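Local coordinates for molybdopterin biosynthesis moeA protein (Pyrococcus horikoshii, PDB 1WU2) that probably inserts molybdate or tungstate into adenylylated molybdopterin, a late step of molybdenum or tungsten cofactor biosynthesis, at the interface of chains A and B. Residues are numbered along the deposited sequence; one frame, centred on the assembly and turned at random. Chains: chain A/B, molybdopterin biosynthesis moeA protein.

The interface of chains A and B. Residues chain A 203, 206-208; chain B 48, 52-53, 108.
B:Pro52 sets its CB over one face of the A:Phe203 ring at the apolar centre of this patch in a two-fold symmetric MoeA dimer. B:Pro52 lies in the Pro-Pro-Phe-Asp motif of the MoeA N-terminal region, whereas A:Phe203, on helix 200-204, falls within the probable molybdopterin-binding domain of the other subunit. The proline CB stands over the middle of the aromatic face, 3.4 Å from the ring centroid, as a CH-pi contact, while its CG leans toward the CD1 side. A rigid pyrrolidine suits this place because it offers polarised C-H groups and loses little freedom on packing; phenylalanine supplies the broad flat face it needs. Carrying CG beside its backbone N and anti to its carbonyl carbon (chi1 -62°), A:Phe203 reaches out from its short helix. Further along the ring, B:Phe48 offers an aromatic edge to an edge: its CD1 lies in the plane of the A:Phe203 ring, 3.7 Å from CE2.

Next to the proline, B:Phe53 turns its ring toward the backbone that follows the helix. Its CG stands between its own N and carbonyl carbon (chi1 48°), which brings CZ within 3.6 Å of A:Gly206 CA. Glycine fits twice over: lacking a side chain, it lets its backbone come this close, and it readily adopts the positive phi of this turn. A:Gly206 CA and the branched CG2 methyl of A:Ile208, 4.0 Å from the same CZ, lie out past that tip on opposite sides of the ring plane. Along the neighbouring CE1-CD1 side, CD1 comes 3.3 Å from A:Phe203 O, which lies well above the plane; A:Lys207 O, near CE1, sits closer to it, on the opposite side.

At the polar margin the long, extended side chain of B:Arg108 brings NH1 near A:Phe203 O, but its N-H bonds point away and no hydrogen bond forms. One face of this guanidinium rests against B:Phe53 CB. The arginine backbone instead bridges the subunits through water 1, which lies 3.0 Å from B:Arg108 N and 3.1 Å from A:Gly206 O; the amide hydrogen points almost straight at it (169°).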
loop_
_atom_site.group_PDB
_atom_site.type_symbol
_atom_site.label_atom_id
_atom_site.label_comp_id
_atom_site.label_asym_id
_atom_site.label_seq_id
_atom_site.Cartn_x
_atom_site.Cartn_y
_atom_site.Cartn_z
ATOM N N PHE A 203 37.040 -4.091 1.364
ATOM C CA PHE A 203 37.167 -3.077 0.319
ATOM C C PHE A 203 38.521 -3.128 -0.391
ATOM O O PHE A 203 38.605 -2.816 -1.575
ATOM C CB PHE A 203 36.953 -1.668 0.894
ATOM C CG PHE A 203 35.579 -1.433 1.484
ATOM C CD1 PHE A 203 34.451 -2.098 1.002
ATOM C CD2 PHE A 203 35.418 -0.523 2.525
ATOM C CE1 PHE A 203 33.197 -1.864 1.557
ATOM C CE2 PHE A 203 34.167 -0.286 3.079
ATOM C CZ PHE A 203 33.057 -0.956 2.595
ATOM N N GLY A 206 38.579 -5.703 -3.152
ATOM C CA GLY A 206 37.682 -5.419 -4.261
ATOM C C GLY A 206 36.329 -6.101 -4.168
ATOM O O GLY A 206 35.824 -6.617 -5.163
ATOM N N LYS A 207 35.747 -6.092 -2.972
ATOM C CA LYS A 207 34.448 -6.710 -2.717
ATOM C C LYS A 207 33.403 -5.629 -2.466
ATOM O O LYS A 207 33.714 -4.574 -1.912
ATOM C CB LYS A 207 34.511 -7.634 -1.493
ATOM C CG LYS A 207 35.614 -8.684 -1.525
ATOM C CD LYS A 207 35.298 -9.813 -2.498
ATOM C CE LYS A 207 36.352 -10.921 -2.478
ATOM N NZ LYS A 207 37.538 -10.619 -1.623
ATOM N N ILE A 208 32.165 -5.905 -2.873
ATOM C CA ILE A 208 31.040 -5.007 -2.623
ATOM C C ILE A 208 29.974 -5.712 -1.783
ATOM O O ILE A 208 29.777 -6.920 -1.898
ATOM C CB ILE A 208 30.453 -4.476 -3.960
ATOM C CG1 ILE A 208 29.631 -5.559 -4.676
ATOM C CG2 ILE A 208 31.579 -3.951 -4.853
ATOM C CD1 ILE A 208 29.245 -5.219 -6.107
ATOM N N PHE B 48 30.767 4.888 5.462
ATOM C CA PHE B 48 31.599 4.569 4.303
ATOM C C PHE B 48 31.116 5.299 3.047
ATOM O O PHE B 48 29.931 5.601 2.906
ATOM C CB PHE B 48 31.574 3.060 4.013
ATOM C CG PHE B 48 31.518 2.192 5.242
ATOM C CD1 PHE B 48 32.689 1.756 5.853
ATOM C CD2 PHE B 48 30.298 1.795 5.771
ATOM C CE1 PHE B 48 32.646 0.946 6.984
ATOM C CE2 PHE B 48 30.244 0.988 6.904
ATOM C CZ PHE B 48 31.422 0.563 7.512
ATOM N N PRO B 52 32.624 2.006 -2.290
ATOM C CA PRO B 52 33.792 2.219 -1.428
ATOM C C PRO B 52 35.072 2.514 -2.214
ATOM O O PRO B 52 35.970 3.168 -1.686
ATOM C CB PRO B 52 33.904 0.896 -0.659
ATOM C CG PRO B 52 33.255 -0.120 -1.538
ATOM C CD PRO B 52 32.198 0.595 -2.310
ATOM N N PHE B 53 35.149 2.035 -3.454
ATOM C CA PHE B 53 36.304 2.291 -4.318
ATOM C C PHE B 53 35.878 2.569 -5.762
ATOM O O PHE B 53 34.734 2.312 -6.139
ATOM C CB PHE B 53 37.281 1.107 -4.271
ATOM C CG PHE B 53 36.626 -0.238 -4.456
ATOM C CD1 PHE B 53 36.393 -1.067 -3.365
ATOM C CD2 PHE B 53 36.249 -0.680 -5.720
ATOM C CE1 PHE B 53 35.786 -2.309 -3.529
ATOM C CE2 PHE B 53 35.643 -1.923 -5.891
ATOM C CZ PHE B 53 35.411 -2.736 -4.791
ATOM N N ARG B 108 37.553 -3.298 -9.242
ATOM C CA ARG B 108 38.323 -2.143 -8.808
ATOM C C ARG B 108 39.257 -1.717 -9.931
ATOM O O ARG B 108 39.882 -2.557 -10.579
ATOM C CB ARG B 108 39.135 -2.475 -7.557
ATOM C CG ARG B 108 39.794 -1.266 -6.912
ATOM C CD ARG B 108 40.614 -1.597 -5.680
ATOM N NE ARG B 108 41.145 -0.387 -5.051
ATOM C CZ ARG B 108 40.934 -0.008 -3.788
ATOM N NH1 ARG B 108 40.186 -0.736 -2.960
ATOM N NH2 ARG B 108 41.481 1.122 -3.346
HETATM O O HOH W 1 37.423 -5.854 -7.656
#